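Local coordinates for protein methyl transferase from Methanosarcina acetivorans (PDB 6MRO) that binds S-adenosyl-L-homocysteine and calcium, and is probably an S-adenosylmethionine-dependent methyltransferase, at residues A[29-34]-A[48-53]; A[72-75]-A[80-83]; A[89-94]-A[125-130]. The protein carries 1 engineered substitution. All coordinates share one frame; numbering follows the deposited sequence. Where two conformers were deposited one is given.

Contact 1: A[29-34]-A[48-53]; sequences GEIRPG and IMLAKN
I31 and L50 form the apolar half of this contact. CG2 of I31 lies 3.6 Å from CD2 of L50, and CD1 of I31 is 3.9 Å from the same methyl. One branch end of the leucine thus meets both arms of the isoleucine. The two side chains cross at about a right angle. At I31 a chi1 of -71° turns the CG2 methyl to the leucine, anti to the backbone N, and the extended chi2 carries CD1 to the same methyl of L50. L50 was modelled in two conformers, and this account holds for one of them.

I31 belongs to the loop that leads from helix 20-27 into strand 35-39, and L50 to helix 45-51, which follows that strand. The pair therefore lies near the first strand-turn-helix of a Rossmann-like methyltransferase domain. I102 and I104 of strand 100-106 continue the apolar cluster, I102 against I31 and I104 against L50.

The polar link is indirect. A single water donates to I31 O at 3.0 Å and to N53 O at 2.8 Å, joining two backbone carbonyls. N53 also turns its side chain back on the helix. Its ND2 donates to M49 O at 2.8 Å, nearly straight at 160°, with the oxygen close to the amide plane. P33 adds a loose touch, its CG 4.4 Å from N53 O.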
ATOM      1  N   GLY A  29     -12.760  -5.365  11.602  1.00 24.21           N
ATOM      2  CA  GLY A  29     -13.934  -5.152  10.777  1.00 24.42           C
ATOM      3  C   GLY A  29     -13.837  -3.968   9.840  1.00 23.40           C
ATOM      4  O   GLY A  29     -14.844  -3.608   9.214  1.00 24.40           O
ATOM      5  N   GLU A  30     -12.663  -3.344   9.728  1.00 22.32           N
ATOM      6  CA  GLU A  30     -12.539  -2.145   8.902  1.00 21.63           C
ATOM      7  C   GLU A  30     -12.399  -2.477   7.426  1.00 22.24           C
ATOM      8  O   GLU A  30     -12.818  -1.686   6.566  1.00 22.21           O
ATOM      9  CB  GLU A  30     -11.334  -1.330   9.353  1.00 21.05           C
ATOM     10  CG  GLU A  30     -11.615  -0.515  10.601  1.00 22.15           C
ATOM     11  CD  GLU A  30     -10.347   0.100  11.167  1.00 29.86           C
ATOM     12  OE1 GLU A  30     -10.011   1.203  10.703  1.00 28.83           O
ATOM     13  OE2 GLU A  30      -9.702  -0.504  12.070  1.00 28.03           O
ATOM     14  N   ILE A  31     -11.783  -3.611   7.112  1.00 22.82           N
ATOM     15  CA  ILE A  31     -11.701  -4.097   5.741  1.00 22.18           C
ATOM     16  C   ILE A  31     -12.783  -5.156   5.598  1.00 26.08           C
ATOM     17  O   ILE A  31     -12.740  -6.206   6.252  1.00 23.96           O
ATOM     18  CB  ILE A  31     -10.306  -4.636   5.402  1.00 23.09           C
ATOM     19  CG1 ILE A  31      -9.307  -3.476   5.313  1.00 24.67           C
ATOM     20  CG2 ILE A  31     -10.345  -5.400   4.080  1.00 21.98           C
ATOM     21  CD1 ILE A  31      -7.883  -3.888   4.973  1.00 29.27           C
ATOM     22  N   ARG A  32     -13.792  -4.843   4.793  1.00 23.89           N
ATOM     23  CA  ARG A  32     -14.945  -5.685   4.552  1.00 23.03           C
ATOM     24  C   ARG A  32     -14.920  -6.163   3.113  1.00 21.42           C
ATOM     25  O   ARG A  32     -14.302  -5.520   2.262  1.00 23.91           O
ATOM     26  CB  ARG A  32     -16.249  -4.914   4.813  1.00 27.33           C
ATOM     27  CG  ARG A  32     -16.365  -4.348   6.211  1.00 32.68           C
ATOM     28  CD  ARG A  32     -17.708  -3.648   6.393  1.00 39.30           C
ATOM     29  NE  ARG A  32     -17.806  -2.430   5.594  1.00 46.52           N
ATOM     30  CZ  ARG A  32     -17.082  -1.333   5.815  1.00 49.94           C
ATOM     31  NH1 ARG A  32     -17.238  -0.270   5.038  1.00 50.66           N
ATOM     32  NH2 ARG A  32     -16.199  -1.296   6.810  1.00 48.90           N
ATOM     33  N   PRO A  33     -15.557  -7.291   2.801  1.00 22.18           N
ATOM     34  CA  PRO A  33     -15.485  -7.822   1.430  1.00 22.00           C
ATOM     35  C   PRO A  33     -15.895  -6.791   0.388  1.00 22.87           C
ATOM     36  O   PRO A  33     -16.923  -6.115   0.519  1.00 25.61           O
ATOM     37  CB  PRO A  33     -16.451  -9.008   1.463  1.00 25.59           C
ATOM     38  CG  PRO A  33     -16.396  -9.472   2.897  1.00 27.22           C
ATOM     39  CD  PRO A  33     -16.301  -8.197   3.696  1.00 27.12           C
ATOM     40  N   GLY A  34     -15.057  -6.663  -0.633  1.00 22.46           N
ATOM     41  CA  GLY A  34     -15.337  -5.818  -1.781  1.00 21.24           C
ATOM     42  C   GLY A  34     -14.181  -5.946  -2.753  1.00 21.68           C
ATOM     43  O   GLY A  34     -13.335  -6.836  -2.613  1.00 20.52           O
ATOM     44  N   ILE A  48      -2.686 -11.249  -0.986  1.00 17.21           N
ATOM     45  CA  ILE A  48      -3.186 -12.601  -0.771  1.00 21.43           C
ATOM     46  C   ILE A  48      -4.023 -12.655   0.498  1.00 21.50           C
ATOM     47  O   ILE A  48      -5.062 -13.320   0.552  1.00 21.21           O
ATOM     48  CB  ILE A  48      -2.007 -13.595  -0.738  1.00 21.46           C
ATOM     49  CG1 ILE A  48      -1.406 -13.730  -2.146  1.00 22.84           C
ATOM     50  CG2 ILE A  48      -2.462 -14.949  -0.217  1.00 21.82           C
ATOM     51  CD1 ILE A  48      -0.072 -14.467  -2.194  1.00 19.49           C
ATOM     52  N   MET A  49      -3.602 -11.937   1.533  1.00 19.55           N
ATOM     53  CA  MET A  49      -4.377 -11.920   2.768  0.50 21.85           C
ATOM     54  C   MET A  49      -5.782 -11.373   2.521  1.00 19.48           C
ATOM     55  O   MET A  49      -6.777 -11.941   2.997  1.00 21.09           O
ATOM     56  CB  MET A  49      -3.632 -11.100   3.821  0.50 22.37           C
ATOM     57  CG  MET A  49      -4.258 -11.174   5.185  0.50 25.10           C
ATOM     58  SD  MET A  49      -5.434  -9.832   5.352  0.50 26.67           S
ATOM     59  CE  MET A  49      -4.339  -8.414   5.390  0.50 23.23           C
ATOM     60  N   LEU A  50      -5.886 -10.271   1.784  1.00 20.22           N
ATOM     61  CA  LEU A  50      -7.200  -9.706   1.480  0.80 19.70           C
ATOM     62  C   LEU A  50      -8.042 -10.692   0.686  1.00 20.97           C
ATOM     63  O   LEU A  50      -9.247 -10.832   0.920  1.00 19.14           O
ATOM     64  CB  LEU A  50      -7.044  -8.405   0.694  0.80 19.96           C
ATOM     65  CG  LEU A  50      -6.608  -7.190   1.521  0.80 23.10           C
ATOM     66  CD1 LEU A  50      -6.671  -5.908   0.695  0.80 25.98           C
ATOM     67  CD2 LEU A  50      -7.474  -7.082   2.745  0.80 24.05           C
ATOM     68  N   ALA A  51      -7.406 -11.390  -0.265  1.00 18.56           N
ATOM     69  CA  ALA A  51      -8.100 -12.388  -1.068  1.00 19.47           C
ATOM     70  C   ALA A  51      -8.603 -13.541  -0.213  1.00 24.81           C
ATOM     71  O   ALA A  51      -9.698 -14.062  -0.451  1.00 24.49           O
ATOM     72  CB  ALA A  51      -7.169 -12.891  -2.179  1.00 22.70           C
ATOM     73  N   LYS A  52      -7.826 -13.962   0.792  0.50 24.16           N
ATOM     74  CA  LYS A  52      -8.271 -15.035   1.678  0.50 24.11           C
ATOM     75  C   LYS A  52      -9.315 -14.569   2.684  0.50 25.20           C
ATOM     76  O   LYS A  52      -9.838 -15.395   3.438  0.50 26.77           O
ATOM     77  CB  LYS A  52      -7.081 -15.652   2.429  0.50 23.50           C
ATOM     78  CG  LYS A  52      -6.387 -16.790   1.682  0.50 25.92           C
ATOM     79  CD  LYS A  52      -5.506 -17.619   2.613  0.50 28.46           C
ATOM     80  CE  LYS A  52      -4.420 -18.364   1.840  0.50 29.74           C
ATOM     81  NZ  LYS A  52      -4.911 -19.618   1.187  0.50 33.82           N
ATOM     82  N   ASN A  53      -9.627 -13.277   2.720  1.00 23.78           N
ATOM     83  CA  ASN A  53     -10.653 -12.737   3.598  1.00 21.79           C
ATOM     84  C   ASN A  53     -11.786 -12.069   2.826  1.00 27.22           C
ATOM     85  O   ASN A  53     -12.345 -11.058   3.259  1.00 31.87           O
ATOM     86  CB  ASN A  53     -10.028 -11.781   4.606  1.00 25.35           C
ATOM     87  CG  ASN A  53      -9.254 -12.529   5.668  1.00 23.83           C
ATOM     88  OD1 ASN A  53      -9.837 -13.057   6.602  1.00 25.07           O
ATOM     89  ND2 ASN A  53      -7.950 -12.639   5.487  1.00 27.00           N
TER
HETATM   90  O   HOH W   1     -13.014  -8.817   4.760  1.00 36.78           O

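Contact 2: A[72-75]-A[80-83]; sequences AKAI and KVNF
The ring of F83 has CB of A74 at its edge, near the ring plane, 4.1 Å from CE2. One ring face is covered by V81 of the same segment. Its CG1 methyl sits 3.5 Å above the plane, over the ring centre, in a CH-pi arrangement. V81 works in two directions. CG1 lies over the ring face, while CG2 lies 4.4 Å from A74 CB. The chi1 of 179° sets CG1 opposite the backbone N and brings CG2 round beside it. A74 thus meets a methyl of V81 and the edge of F83 with one small side chain, and the helix can come close: the CA atoms of A74 and K80 are 6.4 Å apart. The contact across the segments is wholly apolar.

More of the ring's surroundings come from the same helix, through I67, A70 and K71, and from A47 of helix 45-51. K73 turns away from the strand, and its NZ forms a salt bridge with E45. N82 is on the strand between V81 and F83, and its ND2 bonds to T58 on the neighbouring strand 56-61.

Helix 64-76 here packs against residues 81-83, at strand 82-85, the edge strand of the sheet. This is the helix-to-second-strand packing of a right-handed beta-alpha-beta crossover, strand 56-61 to helix 64-76 to strand 82-85, as in Rossmann-type methyltransferases.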
ATOM      1  N   ALA A  72       3.108 -16.633  -8.382  1.00 29.76           N
ATOM      2  CA  ALA A  72       3.450 -17.999  -7.984  1.00 31.27           C
ATOM      3  C   ALA A  72       3.006 -18.294  -6.555  1.00 27.24           C
ATOM      4  O   ALA A  72       2.580 -19.413  -6.243  1.00 29.97           O
ATOM      5  CB  ALA A  72       4.955 -18.220  -8.133  1.00 34.03           C
ATOM      6  N   LYS A  73       3.115 -17.302  -5.672  1.00 25.37           N
ATOM      7  CA  LYS A  73       2.672 -17.463  -4.292  1.00 26.47           C
ATOM      8  C   LYS A  73       1.169 -17.707  -4.229  1.00 28.44           C
ATOM      9  O   LYS A  73       0.701 -18.615  -3.527  1.00 28.40           O
ATOM     10  CB  LYS A  73       3.051 -16.206  -3.501  1.00 29.13           C
ATOM     11  CG  LYS A  73       3.268 -16.368  -2.021  1.00 32.17           C
ATOM     12  CD  LYS A  73       3.630 -15.001  -1.396  1.00 31.17           C
ATOM     13  CE  LYS A  73       5.105 -14.650  -1.623  1.00 28.97           C
ATOM     14  NZ  LYS A  73       5.538 -13.469  -0.820  1.00 26.82           N
ATOM     15  N   ALA A  74       0.395 -16.888  -4.949  1.00 26.31           N
ATOM     16  CA  ALA A  74      -1.049 -17.072  -5.004  1.00 29.86           C
ATOM     17  C   ALA A  74      -1.410 -18.445  -5.561  1.00 30.87           C
ATOM     18  O   ALA A  74      -2.323 -19.108  -5.055  1.00 33.60           O
ATOM     19  CB  ALA A  74      -1.686 -15.965  -5.847  1.00 29.63           C
ATOM     20  N   ILE A  75      -0.700 -18.893  -6.597  1.00 28.61           N
ATOM     21  CA  ILE A  75      -0.955 -20.218  -7.158  1.00 32.79           C
ATOM     22  C   ILE A  75      -0.641 -21.292  -6.123  1.00 38.01           C
ATOM     23  O   ILE A  75      -1.432 -22.218  -5.901  1.00 41.63           O
ATOM     24  CB  ILE A  75      -0.139 -20.411  -8.448  1.00 37.55           C
ATOM     25  CG1 ILE A  75      -0.740 -19.570  -9.581  1.00 40.08           C
ATOM     26  CG2 ILE A  75      -0.073 -21.889  -8.839  1.00 38.36           C
ATOM     27  CD1 ILE A  75       0.256 -19.195 -10.655  1.00 41.63           C
ATOM     28  N   LYS A  80      -7.014 -16.745  -5.677  1.00 31.25           N
ATOM     29  CA  LYS A  80      -7.106 -16.028  -6.896  1.00 32.19           C
ATOM     30  C   LYS A  80      -6.865 -14.565  -6.656  1.00 34.24           C
ATOM     31  O   LYS A  80      -7.521 -13.983  -5.858  1.00 38.28           O
ATOM     32  CB  LYS A  80      -8.504 -16.145  -7.481  1.00 35.86           C
ATOM     33  CG  LYS A  80      -8.958 -17.541  -7.821  1.00 45.05           C
ATOM     34  CD  LYS A  80      -8.129 -18.196  -8.922  1.00 50.19           C
ATOM     35  CE  LYS A  80      -8.599 -19.571  -9.341  1.00 53.99           C
ATOM     36  NZ  LYS A  80      -7.696 -20.107 -10.397  1.00 54.81           N
ATOM     37  N   VAL A  81      -5.888 -13.997  -7.334  1.00 27.38           N
ATOM     38  CA  VAL A  81      -5.586 -12.597  -7.256  1.00 26.78           C
ATOM     39  C   VAL A  81      -5.200 -12.144  -8.640  1.00 25.59           C
ATOM     40  O   VAL A  81      -4.578 -12.888  -9.334  1.00 26.42           O
ATOM     41  CB  VAL A  81      -4.406 -12.256  -6.340  1.00 28.38           C
ATOM     42  CG1 VAL A  81      -4.156 -10.767  -6.348  1.00 25.93           C
ATOM     43  CG2 VAL A  81      -4.606 -12.734  -4.942  1.00 31.64           C
ATOM     44  N   ASN A  82      -5.570 -10.925  -9.015  1.00 21.34           N
ATOM     45  CA  ASN A  82      -5.237 -10.308 -10.303  1.00 22.64           C
ATOM     46  C   ASN A  82      -3.972  -9.464 -10.120  1.00 21.12           C
ATOM     47  O   ASN A  82      -4.032  -8.283  -9.778  1.00 24.04           O
ATOM     48  CB  ASN A  82      -6.428  -9.486 -10.791  1.00 23.16           C
ATOM     49  CG  ASN A  82      -6.186  -8.794 -12.118  1.00 25.96           C
ATOM     50  OD1 ASN A  82      -5.589  -9.350 -13.034  1.00 29.50           O
ATOM     51  ND2 ASN A  82      -6.678  -7.564 -12.228  1.00 28.66           N
ATOM     52  N   PHE A  83      -2.805 -10.077 -10.338  1.00 23.07           N
ATOM     53  CA  PHE A  83      -1.522  -9.388 -10.197  1.00 21.24           C
ATOM     54  C   PHE A  83      -1.085  -8.847 -11.552  1.00 24.12           C
ATOM     55  O   PHE A  83      -1.033  -9.597 -12.540  1.00 25.42           O
ATOM     56  CB  PHE A  83      -0.447 -10.332  -9.650  1.00 23.14           C
ATOM     57  CG  PHE A  83      -0.506 -10.535  -8.159  1.00 22.99           C
ATOM     58  CD1 PHE A  83      -0.328  -9.471  -7.288  1.00 22.65           C
ATOM     59  CD2 PHE A  83      -0.727 -11.801  -7.631  1.00 23.57           C
ATOM     60  CE1 PHE A  83      -0.378  -9.663  -5.916  1.00 21.06           C
ATOM     61  CE2 PHE A  83      -0.773 -12.002  -6.272  1.00 20.25           C
ATOM     62  CZ  PHE A  83      -0.601 -10.929  -5.408  1.00 21.01           C
TER

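Contact 3: A[89-94]-A[125-130]; sequences LEMDQL and HKVLKE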
ATOM      1  N   LEU A  89       1.125   5.706 -11.147  1.00 29.55           N
ATOM      2  CA  LEU A  89       1.002   7.043 -11.711  1.00 31.62           C
ATOM      3  C   LEU A  89       0.405   7.039 -13.112  1.00 33.52           C
ATOM      4  O   LEU A  89       0.202   8.119 -13.683  1.00 36.03           O
ATOM      5  CB  LEU A  89       2.368   7.732 -11.730  1.00 32.41           C
ATOM      6  CG  LEU A  89       3.093   7.855 -10.386  1.00 34.24           C
ATOM      7  CD1 LEU A  89       4.422   8.580 -10.560  1.00 35.53           C
ATOM      8  CD2 LEU A  89       2.224   8.569  -9.360  1.00 30.94           C
ATOM      9  N   GLU A  90       0.121   5.857 -13.672  1.00 30.47           N
ATOM     10  CA  GLU A  90      -0.496   5.724 -14.987  1.00 33.83           C
ATOM     11  C   GLU A  90      -1.699   4.786 -14.964  1.00 32.78           C
ATOM     12  O   GLU A  90      -2.144   4.338 -16.028  1.00 36.64           O
ATOM     13  CB  GLU A  90       0.521   5.212 -16.011  1.00 42.21           C
ATOM     14  CG  GLU A  90       1.656   6.163 -16.318  1.00 49.11           C
ATOM     15  CD  GLU A  90       2.831   5.448 -16.951  1.00 54.91           C
ATOM     16  OE1 GLU A  90       2.707   4.235 -17.230  1.00 56.11           O
ATOM     17  OE2 GLU A  90       3.878   6.096 -17.170  1.00 57.64           O
ATOM     18  N   MET A  91      -2.237   4.461 -13.789  1.00 31.61           N
ATOM     19  CA  MET A  91      -3.233   3.398 -13.759  1.00 34.72           C
ATOM     20  C   MET A  91      -4.609   3.848 -14.221  1.00 31.55           C
ATOM     21  O   MET A  91      -5.533   3.029 -14.232  1.00 34.77           O
ATOM     22  CB  MET A  91      -3.326   2.773 -12.362  1.00 35.08           C
ATOM     23  CG  MET A  91      -3.786   3.687 -11.254  1.00 35.48           C
ATOM     24  SD  MET A  91      -3.787   2.756  -9.723  1.00 28.33           S
ATOM     25  CE  MET A  91      -4.121   4.062  -8.541  1.00 28.90           C
ATOM     26  N   ASP A  92      -4.720   5.062 -14.702  1.00 31.08           N
ATOM     27  CA  ASP A  92      -5.971   5.486 -15.300  1.00 32.23           C
ATOM     28  C   ASP A  92      -6.128   4.770 -16.644  1.00 39.31           C
ATOM     29  O   ASP A  92      -7.194   4.715 -17.178  1.00 42.97           O
ATOM     30  CB  ASP A  92      -6.014   6.973 -15.462  1.00 34.42           C
ATOM     31  CG  ASP A  92      -4.869   7.519 -16.210  1.00 44.37           C
ATOM     32  OD1 ASP A  92      -3.740   7.072 -16.106  1.00 45.67           O
ATOM     33  OD2 ASP A  92      -5.083   8.490 -16.898  1.00 50.78           O
ATOM     34  N   GLN A  93      -5.044   4.244 -17.187  1.00 37.27           N
ATOM     35  CA  GLN A  93      -5.114   3.498 -18.418  1.00 39.40           C
ATOM     36  C   GLN A  93      -5.323   2.033 -18.151  1.00 37.19           C
ATOM     37  O   GLN A  93      -5.458   1.282 -19.057  1.00 37.00           O
ATOM     38  CB  GLN A  93      -3.875   3.671 -19.242  1.00 43.72           C
ATOM     39  CG  GLN A  93      -3.693   5.040 -19.815  1.00 45.98           C
ATOM     40  CD  GLN A  93      -3.671   5.035 -21.336  1.00 46.60           C
ATOM     41  OE1 GLN A  93      -2.647   4.843 -21.951  1.00 44.57           O
ATOM     42  NE2 GLN A  93      -4.795   5.249 -21.923  1.00 46.14           N
ATOM     43  N   LEU A  94      -5.330   1.643 -16.881  1.00 37.42           N
ATOM     44  CA  LEU A  94      -5.566   0.290 -16.487  1.00 35.31           C
ATOM     45  C   LEU A  94      -6.910   0.082 -15.838  1.00 34.17           C
ATOM     46  O   LEU A  94      -7.465  -0.947 -15.964  1.00 34.10           O
ATOM     47  CB  LEU A  94      -4.496  -0.194 -15.513  1.00 33.36           C
ATOM     48  CG  LEU A  94      -3.081  -0.190 -16.010  1.00 34.91           C
ATOM     49  CD1 LEU A  94      -2.129  -0.298 -14.875  1.00 34.15           C
ATOM     50  CD2 LEU A  94      -2.917  -1.383 -16.910  1.00 37.10           C
ATOM     51  N   HIS A 125      -7.341   8.600  -5.786  1.00 23.14           N
ATOM     52  CA  HIS A 125      -8.685   9.137  -5.605  1.00 26.89           C
ATOM     53  C   HIS A 125      -9.601   8.714  -6.747  1.00 25.44           C
ATOM     54  O   HIS A 125     -10.753   8.339  -6.518  1.00 26.79           O
ATOM     55  CB  HIS A 125      -8.627  10.669  -5.494  1.00 28.54           C
ATOM     56  CG  HIS A 125      -9.967  11.342  -5.472  1.00 35.11           C
ATOM     57  ND1 HIS A 125     -10.624  11.659  -4.301  1.00 35.02           N
ATOM     58  CD2 HIS A 125     -10.755  11.793  -6.476  1.00 35.18           C
ATOM     59  CE1 HIS A 125     -11.772  12.252  -4.584  1.00 35.21           C
ATOM     60  NE2 HIS A 125     -11.873  12.353  -5.897  1.00 39.64           N
ATOM     61  N   LYS A 126      -9.082   8.716  -7.979  1.00 28.33           N
ATOM     62  CA  LYS A 126      -9.914   8.451  -9.152  1.00 26.56           C
ATOM     63  C   LYS A 126     -10.422   7.010  -9.179  1.00 25.52           C
ATOM     64  O   LYS A 126     -11.596   6.777  -9.473  1.00 26.24           O
ATOM     65  CB  LYS A 126      -9.125   8.774 -10.422  1.00 29.97           C
ATOM     66  CG  LYS A 126      -9.893   8.581 -11.722  1.00 38.84           C
ATOM     67  CD  LYS A 126      -8.986   8.810 -12.928  1.00 43.28           C
ATOM     68  CE  LYS A 126      -9.718   8.511 -14.233  1.00 48.54           C
ATOM     69  NZ  LYS A 126     -10.941   9.352 -14.378  1.00 50.98           N
ATOM     70  N   VAL A 127      -9.563   6.025  -8.876  1.00 24.01           N
ATOM     71  CA  VAL A 127      -9.982   4.623  -8.990  1.00 28.09           C
ATOM     72  C   VAL A 127     -10.807   4.125  -7.814  1.00 26.93           C
ATOM     73  O   VAL A 127     -11.430   3.059  -7.922  1.00 24.49           O
ATOM     74  CB  VAL A 127      -8.780   3.675  -9.176  1.00 24.47           C
ATOM     75  CG1 VAL A 127      -8.045   4.041 -10.461  1.00 24.47           C
ATOM     76  CG2 VAL A 127      -7.871   3.699  -7.952  1.00 27.40           C
ATOM     77  N   LEU A 128     -10.859   4.870  -6.708  1.00 22.47           N
ATOM     78  CA  LEU A 128     -11.674   4.481  -5.566  1.00 25.26           C
ATOM     79  C   LEU A 128     -13.154   4.744  -5.827  1.00 28.17           C
ATOM     80  O   LEU A 128     -13.518   5.733  -6.467  1.00 25.16           O
ATOM     81  CB  LEU A 128     -11.233   5.257  -4.323  1.00 28.73           C
ATOM     82  CG  LEU A 128     -10.207   4.519  -3.474  1.00 26.28           C
ATOM     83  CD1 LEU A 128      -9.554   5.509  -2.502  1.00 26.25           C
ATOM     84  CD2 LEU A 128     -10.855   3.353  -2.722  1.00 25.04           C
ATOM     85  N   LYS A 129     -14.005   3.852  -5.328  1.00 25.88           N
ATOM     86  CA  LYS A 129     -15.440   4.080  -5.374  1.00 28.31           C
ATOM     87  C   LYS A 129     -15.833   5.206  -4.431  1.00 29.91           C
ATOM     88  O   LYS A 129     -15.123   5.542  -3.481  1.00 26.82           O
ATOM     89  CB  LYS A 129     -16.210   2.827  -4.964  1.00 29.64           C
ATOM     90  CG  LYS A 129     -16.381   1.790  -6.049  1.00 39.38           C
ATOM     91  CD  LYS A 129     -17.284   0.664  -5.561  1.00 46.61           C
ATOM     92  CE  LYS A 129     -17.248  -0.527  -6.504  1.00 49.53           C
ATOM     93  NZ  LYS A 129     -18.071  -1.668  -6.001  1.00 53.06           N
ATOM     94  N   GLU A 130     -17.054   5.653  -4.614  0.70 33.92           N
ATOM     95  CA  GLU A 130     -17.663   6.618  -3.767  0.70 35.27           C
ATOM     96  C   GLU A 130     -17.822   5.888  -2.460  0.70 33.36           C
ATOM     97  O   GLU A 130     -18.328   4.825  -2.438  0.70 34.36           O
ATOM     98  CB  GLU A 130     -19.016   6.923  -4.390  0.70 38.33           C
ATOM     99  CG  GLU A 130     -19.658   5.685  -5.005  0.70 43.52           C
ATOM    100  CD  GLU A 130     -19.606   5.615  -6.531  0.70 45.51           C
ATOM    101  OE1 GLU A 130     -18.566   5.414  -7.111  0.70 47.83           O
ATOM    102  OE2 GLU A 130     -20.665   5.756  -7.179  0.70 43.35           O
TER
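D92 and V127 bring the two backbones nearest, 7.5 Å between CA atoms, where the 3-10 segment 89-93 passes the last turn of helix 114-127. All the contact is made by side chains.

M91 and V127 carry the apolar part. CE of M91 lies 3.8 Å from CG2 of V127. The methionine reaches across with its terminal methyl. Its CG sits between the backbone N and the carbonyl carbon (chi1 63°), and the chain runs on fully extended from there. It meets the valine at about a right angle. V127 answers with the branch that lies between its own N and carbonyl carbon.

D92 and K126 make a looser touch, carbon to carbon. CE of K126 is 4.2 Å from CB of D92, so the end of the lysine's carbon chain meets the aspartate at its CB. Their charged ends do not meet: NZ of K126 is 6.4 Å from OD2 of D92. The carboxylate has its partner elsewhere, since OD1 accepts a hydrogen bond from NE2 of H123, one turn back on helix 114-127.

Residues 89-94 follow N87 and V88, which bind S-adenosyl-L-homocysteine, and M91 stands about 4 Å from V88, side chain to side chain. V127 also packs on F95 and F100, and its backbone bonds to E99 and F100. The helix end is thereby tied to the start of strand 100-106.

In the fold
All three contacts lie at connections around the sheet of a Rossmann-like methyltransferase domain. Contact 2 is the most buried by residue count, though V81 is partly exposed, and it is purely apolar. Contacts 1 and 3 each pair a buried apolar touch with a more open one, which in contact 1 is a water bridge and in contact 3 a carbon contact between two charged residues that do not pair. Contacts 1 and 2 are neighbours. I48 packs on K73 and A74 of helix 64-76, and A51 on V81, so helix 45-51 touches both segments of contact 2. Contact 3 stands apart from both. Strand 100-106 is a neighbour of both contact 1 and contact 3.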